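PDB 4N0H: glutamyl-tRNA(Gln) amidotransferase subunit B, mitochondrial, which is the B subunit of a mitochondrial amidotransferase complex and carries the catalytic domain of the GatB/GatE family. Local coordinates for residues F88-Y93 with Q100-T105; V195-I200 with L307-P312; R211-L216 with E225-P230. One frame throughout, in Å; residues are numbered along the deposited sequence.

Interaction 1: residues F88-Y93 with Q100-T105; sequences FDRKHY and QGYQLT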
loop_
_atom_site.group_PDB
_atom_site.type_symbol
_atom_site.label_atom_id
_atom_site.label_comp_id
_atom_site.label_asym_id
_atom_site.label_seq_id
_atom_site.Cartn_x
_atom_site.Cartn_y
_atom_site.Cartn_z
ATOM N N PHE B 88 -1.900 -12.384 3.045
ATOM C CA PHE B 88 -0.480 -12.144 3.217
ATOM C C PHE B 88 -0.255 -10.894 4.055
ATOM O O PHE B 88 -0.961 -9.901 3.897
ATOM C CB PHE B 88 0.205 -12.002 1.858
ATOM C CG PHE B 88 0.277 -13.282 1.087
ATOM C CD1 PHE B 88 -0.725 -13.629 0.199
ATOM C CD2 PHE B 88 1.333 -14.155 1.273
ATOM C CE1 PHE B 88 -0.663 -14.816 -0.505
ATOM C CE2 PHE B 88 1.398 -15.345 0.571
ATOM C CZ PHE B 88 0.401 -15.674 -0.316
ATOM N N ASP B 89 0.736 -10.948 4.938
ATOM C CA ASP B 89 1.076 -9.810 5.786
ATOM C C ASP B 89 2.518 -9.391 5.544
ATOM O O ASP B 89 3.325 -10.180 5.063
ATOM C CB ASP B 89 0.882 -10.163 7.261
ATOM C CG ASP B 89 -0.411 -10.920 7.514
ATOM O OD1 ASP B 89 -0.337 -12.122 7.858
ATOM O OD2 ASP B 89 -1.499 -10.316 7.358
ATOM N N ARG B 90 2.834 -8.147 5.883
ATOM C CA ARG B 90 4.187 -7.626 5.738
ATOM C C ARG B 90 4.966 -7.754 7.043
ATOM O O ARG B 90 4.541 -7.250 8.084
ATOM C CB ARG B 90 4.146 -6.160 5.305
ATOM C CG ARG B 90 3.421 -5.941 3.992
ATOM C CD ARG B 90 3.400 -4.475 3.603
ATOM N NE ARG B 90 2.797 -4.282 2.288
ATOM C CZ ARG B 90 2.590 -3.091 1.734
ATOM N NH1 ARG B 90 2.941 -1.990 2.381
ATOM N NH2 ARG B 90 2.036 -3.001 0.531
ATOM N N LYS B 91 6.106 -8.435 6.975
ATOM C CA LYS B 91 7.005 -8.581 8.109
ATOM C C LYS B 91 8.185 -7.647 7.875
ATOM O O LYS B 91 8.999 -7.894 6.990
ATOM C CB LYS B 91 7.478 -10.033 8.217
ATOM C CG LYS B 91 8.516 -10.298 9.304
ATOM C CD LYS B 91 8.979 -11.754 9.256
ATOM C CE LYS B 91 9.966 -12.072 10.367
ATOM N NZ LYS B 91 10.334 -13.521 10.360
ATOM N N HIS B 92 8.269 -6.575 8.661
ATOM C CA HIS B 92 9.193 -5.476 8.371
ATOM C C HIS B 92 10.572 -5.613 9.030
ATOM O O HIS B 92 10.669 -5.825 10.242
ATOM C CB HIS B 92 8.585 -4.130 8.793
ATOM C CG HIS B 92 7.332 -3.759 8.057
ATOM N ND1 HIS B 92 6.072 -4.025 8.548
ATOM C CD2 HIS B 92 7.148 -3.118 6.878
ATOM C CE1 HIS B 92 5.164 -3.572 7.699
ATOM N NE2 HIS B 92 5.792 -3.022 6.675
ATOM N N TYR B 93 11.619 -5.486 8.216
ATOM C CA TYR B 93 12.990 -5.281 8.692
ATOM C C TYR B 93 13.922 -4.904 7.537
ATOM O O TYR B 93 13.619 -5.172 6.375
ATOM C CB TYR B 93 13.522 -6.508 9.441
ATOM C CG TYR B 93 13.647 -7.759 8.605
ATOM C CD1 TYR B 93 12.569 -8.622 8.441
ATOM C CD2 TYR B 93 14.852 -8.090 7.995
ATOM C CE1 TYR B 93 12.683 -9.776 7.683
ATOM C CE2 TYR B 93 14.979 -9.237 7.235
ATOM C CZ TYR B 93 13.892 -10.077 7.081
ATOM O OH TYR B 93 14.021 -11.218 6.324
ATOM N N GLN B 100 12.258 -4.992 -0.611
ATOM C CA GLN B 100 11.077 -4.215 -0.238
ATOM C C GLN B 100 11.188 -3.584 1.157
ATOM O O GLN B 100 10.526 -2.587 1.452
ATOM C CB GLN B 100 9.801 -5.063 -0.329
ATOM C CG GLN B 100 9.144 -5.074 -1.706
ATOM C CD GLN B 100 9.792 -6.052 -2.668
ATOM O OE1 GLN B 100 10.621 -6.875 -2.269
ATOM N NE2 GLN B 100 9.414 -5.972 -3.945
ATOM N N GLY B 101 12.027 -4.160 2.013
ATOM C CA GLY B 101 12.121 -3.702 3.389
ATOM C C GLY B 101 11.123 -4.461 4.239
ATOM O O GLY B 101 10.917 -4.168 5.419
ATOM N N TYR B 102 10.483 -5.443 3.615
ATOM C CA TYR B 102 9.616 -6.369 4.323
ATOM C C TYR B 102 9.469 -7.659 3.528
ATOM O O TYR B 102 9.737 -7.696 2.325
ATOM C CB TYR B 102 8.241 -5.751 4.612
ATOM C CG TYR B 102 7.469 -5.272 3.395
ATOM C CD1 TYR B 102 6.729 -6.158 2.617
ATOM C CD2 TYR B 102 7.453 -3.926 3.045
ATOM C CE1 TYR B 102 6.009 -5.722 1.506
ATOM C CE2 TYR B 102 6.736 -3.475 1.940
ATOM C CZ TYR B 102 6.013 -4.374 1.180
ATOM O OH TYR B 102 5.309 -3.928 0.089
ATOM N N GLN B 103 9.063 -8.717 4.221
ATOM C CA GLN B 103 8.780 -9.998 3.594
ATOM C C GLN B 103 7.276 -10.232 3.624
ATOM O O GLN B 103 6.628 -9.953 4.630
ATOM C CB GLN B 103 9.488 -11.119 4.358
ATOM C CG GLN B 103 9.144 -12.519 3.869
ATOM C CD GLN B 103 9.515 -13.603 4.872
ATOM O OE1 GLN B 103 9.944 -14.692 4.493
ATOM N NE2 GLN B 103 9.341 -13.311 6.154
ATOM N N LEU B 104 6.720 -10.721 2.520
ATOM C CA LEU B 104 5.324 -11.141 2.495
ATOM C C LEU B 104 5.201 -12.577 2.988
ATOM O O LEU B 104 5.896 -13.474 2.507
ATOM C CB LEU B 104 4.734 -10.999 1.094
ATOM C CG LEU B 104 4.438 -9.559 0.685
ATOM C CD1 LEU B 104 4.141 -9.463 -0.810
ATOM C CD2 LEU B 104 3.267 -9.020 1.508
ATOM N N THR B 105 4.322 -12.777 3.962
ATOM C CA THR B 105 4.163 -14.064 4.629
ATOM C C THR B 105 2.768 -14.126 5.231
ATOM O O THR B 105 2.135 -13.101 5.432
ATOM C CB THR B 105 5.216 -14.260 5.746
ATOM O OG1 THR B 105 5.041 -15.547 6.355
ATOM C CG2 THR B 105 5.093 -13.178 6.807
#

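Interaction 2: residues V195-I200 with L307-P312; sequences VRHLHI and LMPQLP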
loop_
_atom_site.group_PDB
_atom_site.type_symbol
_atom_site.label_atom_id
_atom_site.label_comp_id
_atom_site.label_asym_id
_atom_site.label_seq_id
_atom_site.Cartn_x
_atom_site.Cartn_y
_atom_site.Cartn_z
ATOM N N VAL B 195 7.043 -34.272 -0.496
ATOM C CA VAL B 195 7.057 -33.082 -1.349
ATOM C C VAL B 195 7.554 -33.413 -2.757
ATOM O O VAL B 195 7.082 -32.837 -3.733
ATOM C CB VAL B 195 7.863 -31.905 -0.739
ATOM C CG1 VAL B 195 7.297 -31.518 0.620
ATOM C CG2 VAL B 195 9.336 -32.246 -0.627
ATOM N N ARG B 196 8.483 -34.359 -2.857
ATOM C CA ARG B 196 8.984 -34.806 -4.153
ATOM C C ARG B 196 7.922 -35.619 -4.888
ATOM O O ARG B 196 7.759 -35.500 -6.100
ATOM C CB ARG B 196 10.258 -35.639 -3.982
ATOM C CG ARG B 196 11.435 -34.869 -3.399
ATOM C CD ARG B 196 12.612 -35.791 -3.094
ATOM N NE ARG B 196 13.099 -36.464 -4.295
ATOM C CZ ARG B 196 14.034 -35.972 -5.105
ATOM N NH1 ARG B 196 14.596 -34.797 -4.844
ATOM N NH2 ARG B 196 14.411 -36.658 -6.177
ATOM N N HIS B 197 7.198 -36.441 -4.141
ATOM C CA HIS B 197 6.145 -37.272 -4.709
ATOM C C HIS B 197 4.975 -36.425 -5.211
ATOM O O HIS B 197 4.337 -36.763 -6.208
ATOM C CB HIS B 197 5.658 -38.284 -3.672
ATOM C CG HIS B 197 4.719 -39.310 -4.224
ATOM N ND1 HIS B 197 5.044 -40.115 -5.295
ATOM C CD2 HIS B 197 3.467 -39.665 -3.851
ATOM C CE1 HIS B 197 4.031 -40.922 -5.558
ATOM N NE2 HIS B 197 3.062 -40.669 -4.696
ATOM N N LEU B 198 4.701 -35.326 -4.516
ATOM C CA LEU B 198 3.637 -34.410 -4.924
ATOM C C LEU B 198 4.096 -33.483 -6.044
ATOM O O LEU B 198 3.296 -32.729 -6.600
ATOM C CB LEU B 198 3.160 -33.577 -3.735
ATOM C CG LEU B 198 2.494 -34.318 -2.577
ATOM C CD1 LEU B 198 2.174 -33.338 -1.452
ATOM C CD2 LEU B 198 1.231 -35.024 -3.054
ATOM N N HIS B 199 5.390 -33.540 -6.360
ATOM C CA HIS B 199 6.001 -32.680 -7.376
ATOM C C HIS B 199 5.886 -31.190 -7.052
ATOM O O HIS B 199 5.620 -30.382 -7.941
ATOM C CB HIS B 199 5.414 -32.959 -8.768
ATOM C CG HIS B 199 5.610 -34.365 -9.239
ATOM N ND1 HIS B 199 6.625 -34.728 -10.098
ATOM C CD2 HIS B 199 4.920 -35.500 -8.974
ATOM C CE1 HIS B 199 6.552 -36.025 -10.339
ATOM N NE2 HIS B 199 5.526 -36.517 -9.669
ATOM N N ILE B 200 6.090 -30.826 -5.790
ATOM C CA ILE B 200 6.015 -29.420 -5.403
ATOM C C ILE B 200 7.364 -28.858 -4.974
ATOM O O ILE B 200 7.513 -27.648 -4.824
ATOM C CB ILE B 200 4.982 -29.174 -4.278
ATOM C CG1 ILE B 200 5.413 -29.888 -2.993
ATOM C CG2 ILE B 200 3.598 -29.622 -4.720
ATOM C CD1 ILE B 200 4.491 -29.629 -1.815
ATOM N N LEU B 307 -6.609 -34.731 -8.667
ATOM C CA LEU B 307 -5.343 -34.599 -9.375
ATOM C C LEU B 307 -4.167 -35.093 -8.516
ATOM O O LEU B 307 -3.012 -35.077 -8.943
ATOM C CB LEU B 307 -5.187 -33.155 -9.892
ATOM C CG LEU B 307 -4.125 -32.102 -9.554
ATOM C CD1 LEU B 307 -4.560 -30.759 -10.152
ATOM C CD2 LEU B 307 -3.869 -31.933 -8.066
ATOM N N MET B 308 -4.480 -35.547 -7.307
ATOM C CA MET B 308 -3.474 -36.077 -6.393
ATOM C C MET B 308 -2.946 -37.421 -6.875
ATOM O O MET B 308 -3.701 -38.245 -7.393
ATOM C CB MET B 308 -4.061 -36.240 -4.988
ATOM C CG MET B 308 -4.436 -34.934 -4.310
ATOM S SD MET B 308 -2.978 -34.030 -3.766
ATOM C CE MET B 308 -2.507 -34.982 -2.322
ATOM N N PRO B 309 -1.637 -37.652 -6.707
ATOM C CA PRO B 309 -1.085 -38.969 -7.029
ATOM C C PRO B 309 -1.435 -39.953 -5.919
ATOM O O PRO B 309 -1.809 -39.525 -4.825
ATOM C CB PRO B 309 0.421 -38.710 -7.045
ATOM C CG PRO B 309 0.607 -37.602 -6.058
ATOM C CD PRO B 309 -0.609 -36.726 -6.198
ATOM N N GLN B 310 -1.333 -41.249 -6.198
ATOM C CA GLN B 310 -1.533 -42.258 -5.167
ATOM C C GLN B 310 -0.515 -42.047 -4.057
ATOM O O GLN B 310 0.686 -41.973 -4.314
ATOM C CB GLN B 310 -1.379 -43.666 -5.746
ATOM C CG GLN B 310 -1.456 -44.774 -4.704
ATOM C CD GLN B 310 -2.849 -44.921 -4.118
ATOM O OE1 GLN B 310 -3.844 -44.883 -4.841
ATOM N NE2 GLN B 310 -2.928 -45.080 -2.803
ATOM N N LEU B 311 -0.992 -41.938 -2.825
ATOM C CA LEU B 311 -0.103 -41.771 -1.686
ATOM C C LEU B 311 0.214 -43.125 -1.050
ATOM O O LEU B 311 -0.574 -44.063 -1.165
ATOM C CB LEU B 311 -0.719 -40.809 -0.668
ATOM C CG LEU B 311 -0.685 -39.341 -1.106
ATOM C CD1 LEU B 311 -1.475 -38.455 -0.149
ATOM C CD2 LEU B 311 0.760 -38.866 -1.220
ATOM N N PRO B 312 1.383 -43.239 -0.398
ATOM C CA PRO B 312 1.766 -44.503 0.242
ATOM C C PRO B 312 0.971 -44.766 1.518
ATOM O O PRO B 312 0.592 -43.806 2.191
ATOM C CB PRO B 312 3.243 -44.289 0.576
ATOM C CG PRO B 312 3.380 -42.813 0.725
ATOM C CD PRO B 312 2.445 -42.222 -0.291
#

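Interaction 3: residues R211-L216 with E225-P230; sequences RVDVNL and ELKNLP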
loop_
_atom_site.group_PDB
_atom_site.type_symbol
_atom_site.label_atom_id
_atom_site.label_comp_id
_atom_site.label_asym_id
_atom_site.label_seq_id
_atom_site.Cartn_x
_atom_site.Cartn_y
_atom_site.Cartn_z
ATOM N N ARG B 211 14.788 -26.308 4.436
ATOM C CA ARG B 211 15.532 -25.805 5.587
ATOM C C ARG B 211 14.763 -26.144 6.855
ATOM O O ARG B 211 13.554 -25.913 6.939
ATOM C CB ARG B 211 15.728 -24.290 5.484
ATOM C CG ARG B 211 16.304 -23.826 4.154
ATOM C CD ARG B 211 15.951 -22.375 3.859
ATOM N NE ARG B 211 16.089 -22.065 2.438
ATOM C CZ ARG B 211 15.582 -20.984 1.853
ATOM N NH1 ARG B 211 14.900 -20.101 2.570
ATOM N NH2 ARG B 211 15.752 -20.787 0.552
ATOM N N VAL B 212 15.463 -26.694 7.843
ATOM C CA VAL B 212 14.813 -27.155 9.063
ATOM C C VAL B 212 15.291 -26.417 10.314
ATOM O O VAL B 212 16.455 -26.515 10.695
ATOM C CB VAL B 212 15.037 -28.663 9.268
ATOM C CG1 VAL B 212 14.334 -29.139 10.531
ATOM C CG2 VAL B 212 14.562 -29.438 8.053
ATOM N N ASP B 213 14.385 -25.673 10.941
ATOM C CA ASP B 213 14.637 -25.116 12.264
ATOM C C ASP B 213 14.002 -26.026 13.308
ATOM O O ASP B 213 13.046 -26.742 13.016
ATOM C CB ASP B 213 14.048 -23.710 12.390
ATOM C CG ASP B 213 14.713 -22.710 11.466
ATOM O OD1 ASP B 213 15.896 -22.909 11.112
ATOM O OD2 ASP B 213 14.043 -21.717 11.098
ATOM N N VAL B 214 14.532 -25.994 14.526
ATOM C CA VAL B 214 14.014 -26.819 15.611
ATOM C C VAL B 214 13.648 -25.945 16.802
ATOM O O VAL B 214 14.327 -24.962 17.087
ATOM C CB VAL B 214 15.061 -27.863 16.072
ATOM C CG1 VAL B 214 14.509 -28.739 17.194
ATOM C CG2 VAL B 214 15.508 -28.721 14.907
ATOM N N ASN B 215 12.559 -26.291 17.479
ATOM C CA ASN B 215 12.272 -25.731 18.793
ATOM C C ASN B 215 12.057 -26.863 19.792
ATOM O O ASN B 215 11.395 -27.854 19.484
ATOM C CB ASN B 215 11.059 -24.797 18.753
ATOM C CG ASN B 215 9.819 -25.474 18.210
ATOM O OD1 ASN B 215 9.481 -25.324 17.036
ATOM N ND2 ASN B 215 9.133 -26.227 19.062
ATOM N N LEU B 216 12.631 -26.726 20.982
ATOM C CA LEU B 216 12.494 -27.767 21.994
ATOM C C LEU B 216 12.495 -27.232 23.422
ATOM O O LEU B 216 12.866 -26.083 23.674
ATOM C CB LEU B 216 13.569 -28.850 21.814
ATOM C CG LEU B 216 15.037 -28.448 21.637
ATOM C CD1 LEU B 216 15.668 -28.018 22.948
ATOM C CD2 LEU B 216 15.828 -29.592 21.019
ATOM N N GLU B 225 14.951 -22.431 20.593
ATOM C CA GLU B 225 14.955 -22.748 19.170
ATOM C C GLU B 225 16.358 -22.750 18.559
ATOM O O GLU B 225 17.134 -21.814 18.748
ATOM C CB GLU B 225 14.009 -21.824 18.394
ATOM C CG GLU B 225 14.041 -20.373 18.829
ATOM C CD GLU B 225 12.930 -19.556 18.194
ATOM O OE1 GLU B 225 13.226 -18.475 17.641
ATOM O OE2 GLU B 225 11.761 -19.994 18.254
ATOM N N LEU B 226 16.671 -23.821 17.833
ATOM C CA LEU B 226 17.972 -23.979 17.191
ATOM C C LEU B 226 17.900 -23.555 15.728
ATOM O O LEU B 226 17.096 -24.084 14.963
ATOM C CB LEU B 226 18.434 -25.434 17.281
ATOM C CG LEU B 226 18.483 -26.068 18.672
ATOM C CD1 LEU B 226 18.739 -27.565 18.569
ATOM C CD2 LEU B 226 19.545 -25.397 19.527
ATOM N N LYS B 227 18.751 -22.608 15.342
ATOM C CA LYS B 227 18.744 -22.082 13.979
ATOM C C LYS B 227 20.021 -22.432 13.217
ATOM O O LYS B 227 21.003 -22.889 13.802
ATOM C CB LYS B 227 18.551 -20.563 13.997
ATOM C CG LYS B 227 17.307 -20.093 14.735
ATOM C CD LYS B 227 16.037 -20.517 14.018
ATOM C CE LYS B 227 14.802 -19.944 14.697
ATOM N NZ LYS B 227 14.832 -18.457 14.737
ATOM N N ASN B 228 19.990 -22.208 11.906
ATOM C CA ASN B 228 21.139 -22.451 11.032
ATOM C C ASN B 228 21.682 -23.877 11.091
ATOM O O ASN B 228 22.835 -24.104 11.461
ATOM C CB ASN B 228 22.248 -21.426 11.288
ATOM C CG ASN B 228 21.825 -20.011 10.929
ATOM O OD1 ASN B 228 21.835 -19.624 9.760
ATOM N ND2 ASN B 228 21.447 -19.232 11.938
ATOM N N LEU B 229 20.833 -24.828 10.720
ATOM C CA LEU B 229 21.214 -26.232 10.632
ATOM C C LEU B 229 21.182 -26.643 9.163
ATOM O O LEU B 229 20.116 -26.701 8.556
ATOM C CB LEU B 229 20.255 -27.084 11.463
ATOM C CG LEU B 229 20.101 -26.605 12.909
ATOM C CD1 LEU B 229 18.874 -27.213 13.570
ATOM C CD2 LEU B 229 21.353 -26.926 13.706
ATOM N N PRO B 230 22.360 -26.926 8.585
ATOM C CA PRO B 230 22.533 -27.080 7.135
ATOM C C PRO B 230 22.177 -28.462 6.587
ATOM O O PRO B 230 21.846 -28.573 5.407
ATOM C CB PRO B 230 24.032 -26.806 6.928
ATOM C CG PRO B 230 24.633 -26.637 8.324
ATOM C CD PRO B 230 23.626 -27.128 9.304
HETATM O O HOH W 1 18.078 -27.587 7.107
#

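Interaction 1: residues F88-Y93 with Q100-T105
R90 lies across one face of the Y102 ring in an antiparallel beta hairpin made by strand 89-92 and the start of strand 102-120. R90 CD makes a CH-pi contact, 3.6 Å from the centroid of the Y102 ring and offset toward the rim. R90 runs extended from CG to NE (chi2 180°, chi3 175°), and its guanidinium lies nearly parallel to the ring, the planes 13° apart. Y102 OH sits over the centre of the guanidinium, 3.3 Å from R90 CZ; this is packing, not a hydrogen bond. The opposite face of the ring carries Q100 CB. On the same side of the sheet H92 CD2 lies 3.6 Å from Y102 CB, the two rings oblique. On the other side K91 and Q103 run side by side. D89-T105 and K91-Q103 are hydrogen-bonded pairs, with two backbone bonds each. R90-L104 and H92-Y102 are non-hydrogen-bonded pairs. Further out, the R90 face of the hairpin meets another protein chain, whose polar side chains bond R90 NH1, R90 NH2 and H92 NE2. With Y102 and D288, salt-bridged to R90 NE, they fix the guanidinium. T105 OG1 is hydrogen-bonded to E141. At the turn end Y93 N bonds G101 O at 3.2 Å, from above the carbonyl plane.

Interaction 2: residues V195-I200 with L307-P312
The H197 imidazole meets the loop 307-312 at its edge. The carbonyl oxygen of Q310 and CD2 of L311 both lie at this edge, near the ring plane. P309 CB approaches the ring obliquely, 4.0 Å from H197 NE2. The main polar link is H197 NE2 to Q310 O, 2.7 Å long and nearly straight, with 170° at the hydrogen. The acceptor is only 5° out of the ring plane, while NE2 is tilted from the carbonyl plane. L311 CD2 touches the same ring at H197 CD2, 3.9 Å away. H197 CG stands anti to the backbone N (chi1 -172°), on a CB that already points toward the loop.

The apolar half of the contact belongs to L198. L198 CD2 meets M308 CE at 3.8 Å and P309 CG at 4.0 Å, with L311 CD2 a little farther off. The L198 side chain crosses P309 at about a right angle. The M308 chain folds, and its methyl CE is the atom that meets L198. P309 CG also rests 3.8 Å from H197 O, near the helix end.

Helix 181-197 ends here in a Schellman motif. H199 has positive phi, I200 N bonds back to V195 O, and H199 N bonds R196 O weakly. R196 O also lies over one face of the H199 ring, toward its rim. L198 O receives a hydrogen bond from K73 of helix 65-78. M308 touches K73 too, so one lysine adjoins both sides of the contact. Within the loop, Q310 NE2 bonds L311 O.

This is surface packing between a helix terminus and the chain segment after helix 298-306. Donation at NE2 is consistent with the neutral NE2-H imidazole or the doubly protonated ring. It makes this in-plane N-H the polar anchor of the loop.

Interaction 3: residues R211-L216 with E225-P230
V214 and L226 exchange two backbone hydrogen bonds in an antiparallel beta hairpin. V214 N donates to L226 O at 3.2 Å, almost straight at 176°. L226 N returns a shorter bond of 2.7 Å to V214 O, bent to 145°. V214 O is also approached by E225 CA, a CA-H...O contact. N215 and E225 form the adjoining non-hydrogen-bonded pair.

Beyond L226 the chains separate, and a water bridges the two backbones. It accepts from V212 N at 2.9 Å and donates to L229 O at 2.7 Å, so both backbone groups are satisfied without a direct bond.

Among the charged side chains, K227 NZ and E225 OE1 form a salt bridge within their own segment, and its hydrogen bond is weak. D213 meets K227 through the aliphatic part: K227 CD, turned toward D213 by chi2 of -67°, lies 3.6 Å from D213 CG. D213 OD2 stays 4.9 Å from K227 NZ, too far for a salt bridge, though the opposite charges probably attract. R211 NH2 forms a salt bridge with D143, and R211 NE bonds G208 O.

The apolar side chains of V214, L226 and L229 lie together. V214 CG2 touches L229 CD1 at 3.9 Å, and L216 CD2 adds a looser contact with L226 CD1.

Through backbone bonds, L216 joins V224 in the hairpin, while R211, D213 and N215 join H21, E19 and G17 of strand 14-23. Strand 224-226 pairs on with strand 262-264 through E225 and R264. V212 and V214 pack on I235 of helix 232-248, and L216 reaches E242 and Q246 of the same helix.

How the interactions relate
Along the chain, interaction 1 closes first, with six residues between its segments, before either of the others opens. Interaction 2 opens at the end of helix 181-197. The chain then enters strand 210-218, and interaction 3 closes a short hairpin with strand 224-226. Only much later does the segment 307-312 return to close interaction 2, so interaction 3 lies within that long loop. Interactions 1 and 3 join strands of one mixed sheet, with centres 21 Å apart. Interaction 2 instead fastens the C-terminal end of the modelled chain to a helix end. Interactions 1 and 2 lie on opposite sides of the chain's centre, and none of the three touches another.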